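Local coordinates for protein PrgX (Enterococcus faecalis, PDB 2AWI) that acts as the receptor for the peptide sex pheromone cCF10 and, as a probable DNA-binding repressor, regulates conjugation in Enterococcus faecalis, at residues F2-L8 against I61-M67; I11-Y17 against R53-N57; D21-M27 against K49-L54. The protein carries 1 engineered substitution. Numbering follows the deposited sequence.

Contact 1: F2-L8 against I61-M67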
loop_
_atom_site.group_PDB
_atom_site.type_symbol
_atom_site.label_atom_id
_atom_site.label_comp_id
_atom_site.label_asym_id
_atom_site.label_seq_id
_atom_site.Cartn_x
_atom_site.Cartn_y
_atom_site.Cartn_z
ATOM N N PHE A 2 27.932 47.463 -7.606
ATOM C CA PHE A 2 28.252 46.331 -6.687
ATOM C C PHE A 2 29.293 46.727 -5.636
ATOM O O PHE A 2 30.215 47.497 -5.912
ATOM C CB PHE A 2 28.770 45.122 -7.481
ATOM C CG PHE A 2 27.862 44.693 -8.600
ATOM C CD1 PHE A 2 27.956 45.287 -9.856
ATOM C CD2 PHE A 2 26.897 43.712 -8.395
ATOM C CE1 PHE A 2 27.098 44.913 -10.894
ATOM C CE2 PHE A 2 26.032 43.329 -9.423
ATOM C CZ PHE A 2 26.134 43.931 -10.675
ATOM N N LYS A 3 29.134 46.189 -4.431
ATOM C CA LYS A 3 30.047 46.464 -3.325
ATOM C C LYS A 3 31.065 45.329 -3.204
ATOM O O LYS A 3 31.219 44.734 -2.135
ATOM C CB LYS A 3 29.250 46.586 -2.023
ATOM C CG LYS A 3 28.285 45.426 -1.812
ATOM C CD LYS A 3 27.523 45.518 -0.500
ATOM C CE LYS A 3 26.536 44.360 -0.376
ATOM N NZ LYS A 3 25.810 44.348 0.929
ATOM N N ILE A 4 31.758 45.035 -4.301
ATOM C CA ILE A 4 32.747 43.962 -4.318
ATOM C C ILE A 4 33.925 44.216 -3.383
ATOM O O ILE A 4 34.324 43.335 -2.621
ATOM C CB ILE A 4 33.296 43.726 -5.745
ATOM C CG1 ILE A 4 32.175 43.244 -6.667
ATOM C CG2 ILE A 4 34.402 42.697 -5.707
ATOM C CD1 ILE A 4 32.598 43.067 -8.114
ATOM N N GLY A 5 34.485 45.419 -3.443
ATOM C CA GLY A 5 35.612 45.742 -2.589
ATOM C C GLY A 5 35.286 45.618 -1.114
ATOM O O GLY A 5 36.069 45.070 -0.337
ATOM N N SER A 6 34.125 46.122 -0.716
ATOM C CA SER A 6 33.740 46.056 0.686
ATOM C C SER A 6 33.553 44.607 1.125
ATOM O O SER A 6 33.812 44.261 2.280
ATOM C CB SER A 6 32.456 46.851 0.929
ATOM O OG SER A 6 31.329 46.113 0.514
ATOM N N VAL A 7 33.104 43.757 0.207
ATOM C CA VAL A 7 32.926 42.349 0.534
ATOM C C VAL A 7 34.301 41.705 0.727
ATOM O O VAL A 7 34.490 40.895 1.639
ATOM C CB VAL A 7 32.134 41.605 -0.570
ATOM C CG1 VAL A 7 32.232 40.097 -0.363
ATOM C CG2 VAL A 7 30.661 42.033 -0.527
ATOM N N LEU A 8 35.259 42.071 -0.126
ATOM C CA LEU A 8 36.620 41.545 -0.012
ATOM C C LEU A 8 37.213 41.931 1.350
ATOM O O LEU A 8 37.911 41.135 1.983
ATOM C CB LEU A 8 37.512 42.093 -1.131
ATOM C CG LEU A 8 37.271 41.559 -2.547
ATOM C CD1 LEU A 8 38.248 42.219 -3.498
ATOM C CD2 LEU A 8 37.446 40.043 -2.581
ATOM N N ILE A 61 31.237 35.190 -3.652
ATOM C CA ILE A 61 31.649 36.568 -3.433
ATOM C C ILE A 61 30.800 37.488 -4.299
ATOM O O ILE A 61 30.259 38.478 -3.805
ATOM C CB ILE A 61 33.161 36.772 -3.748
ATOM C CG1 ILE A 61 34.011 35.994 -2.739
ATOM C CG2 ILE A 61 33.505 38.253 -3.707
ATOM C CD1 ILE A 61 35.528 36.105 -2.956
ATOM N N LEU A 62 30.684 37.162 -5.588
ATOM C CA LEU A 62 29.862 37.960 -6.496
ATOM C C LEU A 62 28.460 38.108 -5.916
ATOM O O LEU A 62 27.935 39.209 -5.806
ATOM C CB LEU A 62 29.785 37.305 -7.876
ATOM C CG LEU A 62 30.988 37.575 -8.786
ATOM C CD1 LEU A 62 30.853 36.843 -10.116
ATOM C CD2 LEU A 62 31.082 39.068 -9.019
ATOM N N ASN A 63 27.863 36.994 -5.521
ATOM C CA ASN A 63 26.526 37.040 -4.948
ATOM C C ASN A 63 26.499 37.924 -3.710
ATOM O O ASN A 63 25.634 38.783 -3.583
ATOM C CB ASN A 63 26.046 35.628 -4.597
ATOM C CG ASN A 63 25.472 34.891 -5.792
ATOM O OD1 ASN A 63 24.346 35.143 -6.203
ATOM N ND2 ASN A 63 26.250 33.979 -6.360
ATOM N N ARG A 64 27.442 37.718 -2.796
ATOM C CA ARG A 64 27.489 38.524 -1.578
ATOM C C ARG A 64 27.592 40.007 -1.908
ATOM O O ARG A 64 27.109 40.856 -1.155
ATOM C CB ARG A 64 28.668 38.097 -0.700
ATOM C CG ARG A 64 28.403 36.841 0.114
ATOM C CD ARG A 64 29.686 36.256 0.670
ATOM N NE ARG A 64 29.440 35.013 1.392
ATOM C CZ ARG A 64 28.841 34.945 2.573
ATOM N NH1 ARG A 64 28.435 36.052 3.174
ATOM N NH2 ARG A 64 28.630 33.766 3.142
ATOM N N ALA A 65 28.215 40.310 -3.041
ATOM C CA ALA A 65 28.385 41.688 -3.489
ATOM C C ALA A 65 27.090 42.279 -4.036
ATOM O O ALA A 65 27.043 43.459 -4.376
ATOM C CB ALA A 65 29.475 41.766 -4.552
ATOM N N GLY A 66 26.047 41.462 -4.147
ATOM C CA GLY A 66 24.780 41.978 -4.631
ATOM C C GLY A 66 24.199 41.435 -5.926
ATOM O O GLY A 66 23.197 41.965 -6.410
HETATM N N MSE A 67 24.799 40.394 -6.497
HETATM C CA MSE A 67 24.274 39.829 -7.738
HETATM C C MSE A 67 23.110 38.867 -7.509
HETATM O O MSE A 67 22.774 38.054 -8.375
HETATM C CB MSE A 67 25.382 39.127 -8.518
HETATM C CG MSE A 67 26.445 40.082 -9.013
HETATM SE SE MSE A 67 27.282 39.471 -10.635
HETATM C CE MSE A 67 25.993 40.155 -11.911
#
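This contact packs the first helix of the helix-turn-helix domain of PrgX against the last one. Helix 4-8 crosses helix 61-67 at 126°, and the two axes come within 8.7 Å. Ala-65 is the hollow of the interface. Its small side chain lets the backbones come close, with the CA atoms of Ile-4 and Ala-65 5.0 Å apart. Two larger side chains fill the space round it. Ile-4 lays CG1 on Ala-65 CB at 3.7 Å, and Val-7 rests CG2 on Ala-65 CA at 3.8 Å. The CA-to-CB bond of Val-7 points toward helix 61-67, and its side chain is the bump. Val-7 CG1 also meets Ile-61 CG2 at 4.0 Å, one turn back along helix 61-67. Looser contacts lie at the margins. Leu-8 CD2 meets Ile-61 CD1, and Ile-4 CD1 meets Leu-62 CD2, both at 4.4 Å. Leu-8 also leans on Phe-50 and Leu-54 of helix 44-54, and Leu-62 on Leu-47.

The N-terminal end packs differently. Lys-3 is the N-cap residue of its helix. Lys-3 N gives a weak hydrogen bond to Ala-65 O at 3.4 Å. Gly-66 has a positive phi, and a CB there would be jammed against the preceding carbonyl. Its bare backbone lies at the edge of the Phe-2 ring. Phe-2 packs on Ser-48 of the second subunit, so this end also touches that subunit. Selenomethionine Met-67 makes a Met-aromatic contact with the same ring. Met-67 SE sits obliquely, 5.0 Å from the Phe-2 centroid, and Met-67 CG comes to 3.3 Å from Phe-2 CE2.

Contact 2: I11-Y17 against R53-N57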
loop_
_atom_site.group_PDB
_atom_site.type_symbol
_atom_site.label_atom_id
_atom_site.label_comp_id
_atom_site.label_asym_id
_atom_site.label_seq_id
_atom_site.Cartn_x
_atom_site.Cartn_y
_atom_site.Cartn_z
ATOM N N ILE A 11 35.485 39.800 4.181
ATOM C CA ILE A 11 36.013 38.440 4.142
ATOM C C ILE A 11 37.480 38.401 4.549
ATOM O O ILE A 11 37.875 37.585 5.385
ATOM C CB ILE A 11 35.850 37.815 2.722
ATOM C CG1 ILE A 11 34.391 37.935 2.265
ATOM C CG2 ILE A 11 36.256 36.342 2.739
ATOM C CD1 ILE A 11 34.119 37.415 0.855
ATOM N N ARG A 12 38.283 39.285 3.965
ATOM C CA ARG A 12 39.701 39.347 4.294
ATOM C C ARG A 12 39.934 39.509 5.804
ATOM O O ARG A 12 40.765 38.812 6.387
ATOM C CB ARG A 12 40.376 40.498 3.541
ATOM C CG ARG A 12 41.804 40.760 3.997
ATOM C CD ARG A 12 42.473 41.878 3.223
ATOM N NE ARG A 12 41.872 43.192 3.455
ATOM C CZ ARG A 12 41.969 43.888 4.587
ATOM N NH1 ARG A 12 42.649 43.412 5.625
ATOM N NH2 ARG A 12 41.386 45.076 4.676
ATOM N N GLN A 13 39.198 40.415 6.439
ATOM C CA GLN A 13 39.372 40.631 7.874
ATOM C C GLN A 13 38.784 39.514 8.727
ATOM O O GLN A 13 39.281 39.246 9.815
ATOM C CB GLN A 13 38.791 41.987 8.287
ATOM C CG GLN A 13 39.462 43.145 7.567
ATOM C CD GLN A 13 39.064 44.489 8.116
ATOM O OE1 GLN A 13 37.884 44.758 8.329
ATOM N NE2 GLN A 13 40.047 45.351 8.338
ATOM N N GLU A 14 37.731 38.862 8.245
ATOM C CA GLU A 14 37.136 37.754 8.993
ATOM C C GLU A 14 38.095 36.569 9.035
ATOM O O GLU A 14 38.093 35.787 9.987
ATOM C CB GLU A 14 35.830 37.301 8.339
ATOM C CG GLU A 14 35.312 35.948 8.833
ATOM C CD GLU A 14 35.003 35.941 10.314
ATOM O OE1 GLU A 14 34.586 37.000 10.829
ATOM O OE2 GLU A 14 35.158 34.882 10.961
ATOM N N LEU A 15 38.897 36.431 7.985
ATOM C CA LEU A 15 39.854 35.338 7.901
ATOM C C LEU A 15 41.231 35.716 8.445
ATOM O O LEU A 15 42.160 34.910 8.415
ATOM C CB LEU A 15 39.966 34.862 6.451
ATOM C CG LEU A 15 38.655 34.316 5.873
ATOM C CD1 LEU A 15 38.868 33.848 4.444
ATOM C CD2 LEU A 15 38.160 33.167 6.745
ATOM N N ASN A 16 41.351 36.945 8.944
ATOM C CA ASN A 16 42.599 37.442 9.515
ATOM C C ASN A 16 43.720 37.713 8.522
ATOM O O ASN A 16 44.891 37.689 8.897
ATOM C CB ASN A 16 43.113 36.480 10.584
ATOM C CG ASN A 16 42.877 36.989 11.980
ATOM O OD1 ASN A 16 41.734 37.112 12.426
ATOM N ND2 ASN A 16 43.961 37.299 12.684
ATOM N N TYR A 17 43.376 37.965 7.264
ATOM C CA TYR A 17 44.387 38.262 6.255
ATOM C C TYR A 17 44.677 39.762 6.240
ATOM O O TYR A 17 43.800 40.582 6.534
ATOM C CB TYR A 17 43.919 37.840 4.855
ATOM C CG TYR A 17 43.910 36.346 4.597
ATOM C CD1 TYR A 17 45.059 35.577 4.775
ATOM C CD2 TYR A 17 42.754 35.704 4.146
ATOM C CE1 TYR A 17 45.057 34.205 4.508
ATOM C CE2 TYR A 17 42.741 34.336 3.879
ATOM C CZ TYR A 17 43.896 33.591 4.059
ATOM O OH TYR A 17 43.883 32.239 3.794
ATOM N N ARG A 53 42.897 33.629 -3.189
ATOM C CA ARG A 53 43.692 34.011 -2.024
ATOM C C ARG A 53 42.860 33.840 -0.756
ATOM O O ARG A 53 43.322 33.251 0.217
ATOM C CB ARG A 53 44.138 35.473 -2.128
ATOM C CG ARG A 53 45.180 35.777 -3.195
ATOM C CD ARG A 53 46.473 35.038 -2.920
ATOM N NE ARG A 53 47.637 35.813 -3.336
ATOM C CZ ARG A 53 47.874 36.203 -4.581
ATOM N NH1 ARG A 53 47.023 35.888 -5.549
ATOM N NH2 ARG A 53 48.959 36.912 -4.860
ATOM N N LEU A 54 41.634 34.358 -0.768
ATOM C CA LEU A 54 40.751 34.257 0.394
ATOM C C LEU A 54 40.261 32.825 0.637
ATOM O O LEU A 54 39.887 32.480 1.758
ATOM C CB LEU A 54 39.541 35.178 0.214
ATOM C CG LEU A 54 39.830 36.674 0.028
ATOM C CD1 LEU A 54 38.562 37.385 -0.419
ATOM C CD2 LEU A 54 40.367 37.277 1.334
ATOM N N GLY A 55 40.249 31.997 -0.409
ATOM C CA GLY A 55 39.779 30.631 -0.248
ATOM C C GLY A 55 38.258 30.547 -0.248
ATOM O O GLY A 55 37.691 29.517 0.115
ATOM N N VAL A 56 37.596 31.632 -0.661
ATOM C CA VAL A 56 36.139 31.684 -0.706
ATOM C C VAL A 56 35.717 31.681 -2.165
ATOM O O VAL A 56 36.210 32.471 -2.961
ATOM C CB VAL A 56 35.603 32.965 -0.011
ATOM C CG1 VAL A 56 34.077 33.026 -0.106
ATOM C CG2 VAL A 56 36.059 32.983 1.435
ATOM N N ASN A 57 34.797 30.789 -2.507
ATOM C CA ASN A 57 34.316 30.646 -3.879
ATOM C C ASN A 57 33.939 31.952 -4.589
ATOM O O ASN A 57 33.186 32.780 -4.072
ATOM C CB ASN A 57 33.156 29.644 -3.896
ATOM C CG ASN A 57 33.588 28.253 -3.426
ATOM O OD1 ASN A 57 34.201 27.492 -4.173
ATOM N ND2 ASN A 57 33.289 27.931 -2.174
HETATM O O HOH W 1 45.605 32.005 1.123
HETATM O O HOH W 2 41.322 31.026 3.433
#
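Leu-54 packs its two methyl groups along the end of the first helix of the helix-turn-helix domain. Leu-54 CD1 lies 4.0 Å from Ile-11 CG2, and Leu-54 CD2 lies 3.7 Å from Arg-12 CA. Leu-54 CD2 also touches Tyr-17 CD2 at 4.0 Å. Leu-54 fits between the last turn of helix 4-14 and the loop that leaves it. Val-56 adds a second apolar patch, with Val-56 CG2 3.6 Å from Ile-11 CG2 and 4.2 Å from Leu-15 CD1. The closest pair is mixed: Leu-15 CD1 lies 3.2 Å from the carbonyl Leu-54 O.

Both segments are helix ends. Asn-16, with positive phi, closes the first in a Schellman motif, and Tyr-17 N bonds to Arg-12 O at 2.9 Å. Gly-55, also with positive phi, ends the second. Arg-12 NH1 ties its own loop down to Tyr-17 O at 3.2 Å. Arg-12 NE forms a salt bridge with Glu-36.

The polar link is made by water. One water donates to Arg-53 O at 2.8 Å and bonds Tyr-17 OH at 3.2 Å. A second donates to Leu-54 O at 2.6 Å and bonds Tyr-17 OH at 2.9 Å. Tyr-17 OH also has a weak hydrogen bond to Thr-105 O of the second subunit. The chemistry implies a largely divided contact: apolar side chains join the helix ends, while the tyrosine hydroxyl reaches the last carbonyls of helix 44-54 through solvent.

Contact 3: D21-M27 against K49-L54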
loop_
_atom_site.group_PDB
_atom_site.type_symbol
_atom_site.label_atom_id
_atom_site.label_comp_id
_atom_site.label_asym_id
_atom_site.label_seq_id
_atom_site.Cartn_x
_atom_site.Cartn_y
_atom_site.Cartn_z
ATOM N N ASP A 21 48.621 40.219 1.864
ATOM C CA ASP A 21 48.336 38.844 1.473
ATOM C C ASP A 21 47.434 38.761 0.259
ATOM O O ASP A 21 47.406 37.742 -0.429
ATOM C CB ASP A 21 47.704 38.075 2.635
ATOM C CG ASP A 21 48.634 37.958 3.836
ATOM O OD1 ASP A 21 49.786 37.501 3.665
ATOM O OD2 ASP A 21 48.205 38.316 4.953
ATOM N N LEU A 22 46.705 39.839 -0.005
ATOM C CA LEU A 22 45.792 39.897 -1.139
ATOM C C LEU A 22 46.379 40.525 -2.392
ATOM O O LEU A 22 46.272 39.959 -3.477
ATOM C CB LEU A 22 44.523 40.678 -0.760
ATOM C CG LEU A 22 43.341 39.931 -0.138
ATOM C CD1 LEU A 22 42.649 39.105 -1.205
ATOM C CD2 LEU A 22 43.820 39.055 1.013
ATOM N N TYR A 23 46.998 41.694 -2.251
ATOM C CA TYR A 23 47.533 42.388 -3.417
ATOM C C TYR A 23 48.955 42.070 -3.859
ATOM O O TYR A 23 49.307 42.347 -5.008
ATOM C CB TYR A 23 47.409 43.913 -3.245
ATOM C CG TYR A 23 48.357 44.527 -2.228
ATOM C CD1 TYR A 23 47.922 44.852 -0.942
ATOM C CD2 TYR A 23 49.695 44.784 -2.556
ATOM C CE1 TYR A 23 48.788 45.416 -0.008
ATOM C CE2 TYR A 23 50.572 45.348 -1.631
ATOM C CZ TYR A 23 50.112 45.664 -0.358
ATOM O OH TYR A 23 50.971 46.238 0.554
ATOM N N SER A 24 49.779 41.490 -2.989
ATOM C CA SER A 24 51.156 41.243 -3.408
ATOM C C SER A 24 51.202 40.349 -4.639
ATOM O O SER A 24 50.644 39.253 -4.648
ATOM C CB SER A 24 52.004 40.658 -2.259
ATOM O OG SER A 24 51.531 39.372 -1.852
ATOM N N GLY A 25 51.853 40.854 -5.684
ATOM C CA GLY A 25 51.975 40.113 -6.923
ATOM C C GLY A 25 50.834 40.390 -7.879
ATOM O O GLY A 25 50.861 39.953 -9.030
ATOM N N ILE A 26 49.831 41.124 -7.412
ATOM C CA ILE A 26 48.677 41.430 -8.247
ATOM C C ILE A 26 48.499 42.922 -8.527
ATOM O O ILE A 26 48.234 43.315 -9.662
ATOM C CB ILE A 26 47.383 40.868 -7.613
ATOM C CG1 ILE A 26 47.541 39.357 -7.379
ATOM C CG2 ILE A 26 46.197 41.149 -8.521
ATOM C CD1 ILE A 26 46.349 38.688 -6.711
HETATM N N MSE A 27 48.630 43.749 -7.496
HETATM C CA MSE A 27 48.491 45.195 -7.658
HETATM C C MSE A 27 49.160 45.928 -6.506
HETATM O O MSE A 27 49.406 45.348 -5.454
HETATM C CB MSE A 27 47.013 45.600 -7.745
HETATM C CG MSE A 27 46.158 45.221 -6.539
HETATM SE SE MSE A 27 44.324 45.881 -6.702
HETATM C CE MSE A 27 43.749 44.762 -8.196
ATOM N N LYS A 49 41.531 36.119 -8.710
ATOM C CA LYS A 49 42.785 35.949 -7.984
ATOM C C LYS A 49 42.600 36.203 -6.488
ATOM O O LYS A 49 43.048 35.409 -5.659
ATOM C CB LYS A 49 43.862 36.886 -8.537
ATOM C CG LYS A 49 44.533 36.369 -9.796
ATOM C CD LYS A 49 45.548 37.365 -10.334
ATOM C CE LYS A 49 46.144 36.881 -11.652
ATOM N NZ LYS A 49 46.968 37.934 -12.315
ATOM N N PHE A 50 41.934 37.296 -6.131
ATOM C CA PHE A 50 41.722 37.579 -4.713
ATOM C C PHE A 50 40.884 36.459 -4.119
ATOM O O PHE A 50 41.108 36.028 -2.985
ATOM C CB PHE A 50 41.004 38.917 -4.526
ATOM C CG PHE A 50 41.778 40.105 -5.030
ATOM C CD1 PHE A 50 43.159 40.173 -4.884
ATOM C CD2 PHE A 50 41.118 41.183 -5.595
ATOM C CE1 PHE A 50 43.866 41.297 -5.288
ATOM C CE2 PHE A 50 41.817 42.315 -6.003
ATOM C CZ PHE A 50 43.195 42.373 -5.847
ATOM N N SER A 51 39.922 35.988 -4.906
ATOM C CA SER A 51 39.035 34.912 -4.493
ATOM C C SER A 51 39.822 33.671 -4.098
ATOM O O SER A 51 39.540 33.049 -3.072
ATOM C CB SER A 51 38.071 34.570 -5.629
ATOM O OG SER A 51 37.347 33.390 -5.334
ATOM N N GLU A 52 40.809 33.308 -4.914
ATOM C CA GLU A 52 41.625 32.140 -4.621
ATOM C C GLU A 52 42.467 32.380 -3.370
ATOM O O GLU A 52 42.727 31.451 -2.598
ATOM C CB GLU A 52 42.544 31.807 -5.798
ATOM C CG GLU A 52 43.372 30.554 -5.554
ATOM C CD GLU A 52 44.322 30.233 -6.685
ATOM O OE1 GLU A 52 45.015 29.197 -6.587
ATOM O OE2 GLU A 52 44.379 31.009 -7.665
ATOM N N ARG A 53 42.897 33.629 -3.189
ATOM C CA ARG A 53 43.692 34.011 -2.024
ATOM C C ARG A 53 42.860 33.840 -0.756
ATOM O O ARG A 53 43.322 33.251 0.217
ATOM C CB ARG A 53 44.138 35.473 -2.128
ATOM C CG ARG A 53 45.180 35.777 -3.195
ATOM C CD ARG A 53 46.473 35.038 -2.920
ATOM N NE ARG A 53 47.637 35.813 -3.336
ATOM C CZ ARG A 53 47.874 36.203 -4.581
ATOM N NH1 ARG A 53 47.023 35.888 -5.549
ATOM N NH2 ARG A 53 48.959 36.912 -4.860
ATOM N N LEU A 54 41.634 34.358 -0.768
ATOM C CA LEU A 54 40.751 34.257 0.394
ATOM C C LEU A 54 40.261 32.825 0.637
ATOM O O LEU A 54 39.887 32.480 1.758
ATOM C CB LEU A 54 39.541 35.178 0.214
ATOM C CG LEU A 54 39.830 36.674 0.028
ATOM C CD1 LEU A 54 38.562 37.385 -0.419
ATOM C CD2 LEU A 54 40.367 37.277 1.334
#
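This is a mainly apolar contact inside the helix-turn-helix domain. It joins the end of helix 19-23, and the turn after it, to helix 44-54. In this family helix 19-23 and helix 29-36 correspond to the helix-turn-helix unit, so segment 21-27 includes the turn between them.

On the 21-27 side, Leu-22 and Ile-26 do most of the packing, against Phe-50 and Arg-53. Leu-22 CD1 lies 3.7 Å from Phe-50 CB and 3.9 Å from Leu-54 CD2. Ile-26 CD1 lies 3.6 Å from Lys-49 CB and 3.9 Å from Phe-50 CE1. Selenomethionine Met-27 makes a Met-aromatic contact at the ring edge of Phe-50. Met-27 SE is 5.2 Å from the Phe-50 centroid.

Arg-53 covers the outer side. Its guanidinium has Leu-22 O over one face, and Arg-53 NH2 is 2.9 Å from Ser-24 O. Gly-25, with positive phi, lets the turn bend where a side chain would strain the backbone.

Phe-50 makes an edge-to-face stack with Tyr-32 of helix 29-36 and touches Leu-8 of helix 4-14. Ser-51, on the side of helix 44-54 facing away from 21-27, packs against Phe-58 and Ile-61 of helix 58-67.

From the N terminus, helix 4-14 supplies the first segments of contacts 1 and 2, and helix 19-23 with its following turn supplies that of contact 3. The chain then passes through helix 29-36 to helix 44-54. There contact 3 closes its loop, and contact 2 closes on the same stretch, sharing Arg-53 and Leu-54. Contact 1 begins first, at residue 2, and closes last, on helix 58-67, so contacts 2 and 3 are both nested within its loop. All three lie on one side of the chain's centre. Leu-54 CD1 joins them, 3.6 Å from Leu-8 CD2. Contacts 2 and 3 fasten helix 4-14 and helix 19-23 to helix 44-54, and contact 1 joins helix 4-14 to helix 58-67.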